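Local coordinates for protein type II secretion chaperone CpaB (Acinetobacter nosocomialis M2, PDB 6O38) that binds the secreted metalloprotease CpaA as its chaperone and probably supports its export through the type II secretion system, at residues 70-74 against 75-79. Residues are numbered along the deposited sequence; the frame is centred on the assembly and turned at random.
Sequences IKYDP and KVIEL
Asp73 reaches forward to the backbone of Lys75 and so N-caps the short, weakly bonded helix 74-78, a compact example of how a strand passes into a helix through a capping residue. Here strand 68-72, paired with strands 45-47 and 158-163 of a large antiparallel sheet, leads through Asp73 into that single turn. The capping side chain can be followed outward. CB of Asp73 lies 4.1 Å from CG2 of Val76, a light apolar touch. CG is set anti to the backbone N (chi1 -163°), which carries the carboxylate forward beside the first turn. There Asp73 OD1 accepts from Lys75 N at 3.1 Å, met on its anti side and somewhat out of the carboxylate plane. Asp73 OD1 also lies 3.4 Å from CB of Lys75, against the aliphatic base of that side chain, while the extended lysine chain leads its ammonium away; Lys75 NZ remains 5.3 Å from Asp73 OD1, too far for a salt bridge, though the opposite charges may still attract weakly. Asp73 also contributes through its backbone: its O accepts from Val76 N at 3.3 Å, with the donor well above the carbonyl plane. Between them, the two bonds engage the N-H groups of Lys75 and Val76 at the helix start. On the buried side, Tyr72 lays its ring so that Pro74 N sits over one face, offset toward the rim. Tyr72 OH is hydrogen-bonded to OE1 of Gln132, linking the junction to strand 127-133, which is not a neighbour of 68-72 in the sheet. The CG methylene of Glu78 lies beside Pro74 O, which also accepts a weak hydrogen bond from NE2 of Gln132. Ile77 comes to the tyrosine edge near the ring plane, its CG2 4.3 Å from Tyr72 CZ.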
ATOM      1  N   ILE G  70     -16.708   6.966  10.405  1.00 73.36           N
ATOM      2  CA  ILE G  70     -16.771   8.024   9.406  1.00 72.86           C
ATOM      3  C   ILE G  70     -18.190   8.140   8.866  1.00 75.04           C
ATOM      4  O   ILE G  70     -18.977   7.192   8.898  1.00 76.95           O
ATOM      5  CB  ILE G  70     -15.785   7.789   8.238  1.00 70.77           C
ATOM      6  CG1 ILE G  70     -15.956   6.380   7.661  1.00 70.57           C
ATOM      7  CG2 ILE G  70     -14.350   8.038   8.684  1.00 69.08           C
ATOM      8  CD1 ILE G  70     -16.768   6.324   6.382  1.00 70.94           C
ATOM      9  N   LYS G  71     -18.505   9.330   8.362  1.00 75.12           N
ATOM     10  CA  LYS G  71     -19.747   9.581   7.645  1.00 76.85           C
ATOM     11  C   LYS G  71     -19.449   9.671   6.154  1.00 75.61           C
ATOM     12  O   LYS G  71     -18.400  10.181   5.751  1.00 73.77           O
ATOM     13  CB  LYS G  71     -20.418  10.867   8.134  1.00 77.54           C
ATOM     14  CG  LYS G  71     -21.776  11.132   7.504  1.00 79.55           C
ATOM     15  CD  LYS G  71     -22.560  12.181   8.276  1.00 82.87           C
ATOM     16  CE  LYS G  71     -23.956  12.350   7.697  1.00 86.39           C
ATOM     17  NZ  LYS G  71     -24.804  13.244   8.532  1.00 90.77           N
ATOM     18  N   TYR G  72     -20.375   9.172   5.338  1.00 77.14           N
ATOM     19  CA  TYR G  72     -20.133   9.025   3.912  1.00 76.06           C
ATOM     20  C   TYR G  72     -21.388   9.368   3.125  1.00 78.03           C
ATOM     21  O   TYR G  72     -22.500   9.006   3.519  1.00 80.34           O
ATOM     22  CB  TYR G  72     -19.678   7.597   3.588  1.00 75.08           C
ATOM     23  CG  TYR G  72     -19.629   7.267   2.117  1.00 74.51           C
ATOM     24  CD1 TYR G  72     -18.746   7.918   1.267  1.00 72.73           C
ATOM     25  CD2 TYR G  72     -20.453   6.287   1.581  1.00 76.11           C
ATOM     26  CE1 TYR G  72     -18.697   7.612  -0.080  1.00 72.47           C
ATOM     27  CE2 TYR G  72     -20.408   5.972   0.241  1.00 75.84           C
ATOM     28  CZ  TYR G  72     -19.529   6.636  -0.585  1.00 73.98           C
ATOM     29  OH  TYR G  72     -19.486   6.320  -1.921  1.00 73.99           O
ATOM     30  N   ASP G  73     -21.198  10.071   2.014  1.00 79.49           N
ATOM     31  CA  ASP G  73     -22.285  10.415   1.098  1.00 81.24           C
ATOM     32  C   ASP G  73     -22.037   9.717  -0.230  1.00 80.52           C
ATOM     33  O   ASP G  73     -21.089  10.084  -0.951  1.00 78.80           O
ATOM     34  CB  ASP G  73     -22.377  11.929   0.906  1.00 81.61           C
ATOM     35  CG  ASP G  73     -23.704  12.368   0.306  1.00 84.43           C
ATOM     36  OD1 ASP G  73     -24.256  11.637  -0.543  1.00 85.40           O
ATOM     37  OD2 ASP G  73     -24.197  13.450   0.689  1.00 87.22           O
ATOM     38  N   PRO G  74     -22.842   8.717  -0.602  1.00 79.53           N
ATOM     39  CA  PRO G  74     -22.587   7.992  -1.858  1.00 78.95           C
ATOM     40  C   PRO G  74     -22.833   8.820  -3.109  1.00 80.20           C
ATOM     41  O   PRO G  74     -22.388   8.414  -4.190  1.00 79.73           O
ATOM     42  CB  PRO G  74     -23.559   6.808  -1.779  1.00 80.98           C
ATOM     43  CG  PRO G  74     -24.665   7.295  -0.904  1.00 83.31           C
ATOM     44  CD  PRO G  74     -24.017   8.193   0.114  1.00 82.02           C
ATOM     45  N   LYS G  75     -23.516   9.958  -3.002  1.00 83.04           N
ATOM     46  CA  LYS G  75     -23.789  10.787  -4.168  1.00 85.75           C
ATOM     47  C   LYS G  75     -22.575  11.587  -4.620  1.00 83.73           C
ATOM     48  O   LYS G  75     -22.546  12.048  -5.766  1.00 85.43           O
ATOM     49  CB  LYS G  75     -24.955  11.732  -3.870  1.00 89.96           C
ATOM     50  CG  LYS G  75     -26.239  11.010  -3.493  1.00 92.65           C
ATOM     51  CD  LYS G  75     -27.233  11.939  -2.821  1.00 96.45           C
ATOM     52  CE  LYS G  75     -28.474  11.180  -2.380  1.00 99.19           C
ATOM     53  NZ  LYS G  75     -29.398  12.030  -1.580  1.00103.01           N
ATOM     54  N   VAL G  76     -21.576  11.760  -3.751  1.00 81.17           N
ATOM     55  CA  VAL G  76     -20.389  12.524  -4.124  1.00 79.84           C
ATOM     56  C   VAL G  76     -19.562  11.764  -5.156  1.00 78.76           C
ATOM     57  O   VAL G  76     -19.103  12.341  -6.149  1.00 79.01           O
ATOM     58  CB  VAL G  76     -19.562  12.866  -2.871  1.00 78.55           C
ATOM     59  CG1 VAL G  76     -18.199  13.416  -3.264  1.00 77.37           C
ATOM     60  CG2 VAL G  76     -20.312  13.865  -2.003  1.00 79.92           C
ATOM     61  N   ILE G  77     -19.361  10.461  -4.943  1.00 77.92           N
ATOM     62  CA  ILE G  77     -18.557   9.679  -5.878  1.00 76.97           C
ATOM     63  C   ILE G  77     -19.315   9.437  -7.179  1.00 78.32           C
ATOM     64  O   ILE G  77     -18.709   9.373  -8.255  1.00 78.03           O
ATOM     65  CB  ILE G  77     -18.114   8.357  -5.223  1.00 75.86           C
ATOM     66  CG1 ILE G  77     -17.229   7.549  -6.174  1.00 75.01           C
ATOM     67  CG2 ILE G  77     -19.319   7.537  -4.798  1.00 77.30           C
ATOM     68  CD1 ILE G  77     -15.963   8.263  -6.590  1.00 74.04           C
ATOM     69  N   GLU G  78     -20.643   9.312  -7.111  1.00 79.64           N
ATOM     70  CA  GLU G  78     -21.432   9.057  -8.310  1.00 83.17           C
ATOM     71  C   GLU G  78     -21.424  10.235  -9.273  1.00 85.67           C
ATOM     72  O   GLU G  78     -21.695  10.048 -10.464  1.00 88.33           O
ATOM     73  CB  GLU G  78     -22.869   8.702  -7.926  1.00 86.02           C
ATOM     74  CG  GLU G  78     -22.995   7.394  -7.163  1.00 84.22           C
ATOM     75  CD  GLU G  78     -24.369   7.201  -6.555  1.00 86.92           C
ATOM     76  OE1 GLU G  78     -25.252   8.052  -6.794  1.00 90.46           O
ATOM     77  OE2 GLU G  78     -24.566   6.200  -5.835  1.00 85.76           O
ATOM     78  N   LEU G  79     -21.122  11.438  -8.791  1.00 85.19           N
ATOM     79  CA  LEU G  79     -20.995  12.610  -9.646  1.00 87.43           C
ATOM     80  C   LEU G  79     -19.572  12.821 -10.146  1.00 84.87           C
ATOM     81  O   LEU G  79     -19.309  13.825 -10.817  1.00 86.43           O
ATOM     82  CB  LEU G  79     -21.473  13.861  -8.902  1.00 88.89           C
ATOM     83  CG  LEU G  79     -22.959  13.904  -8.541  1.00 92.58           C
ATOM     84  CD1 LEU G  79     -23.281  15.151  -7.733  1.00 94.01           C
ATOM     85  CD2 LEU G  79     -23.816  13.839  -9.796  1.00 97.10           C
TER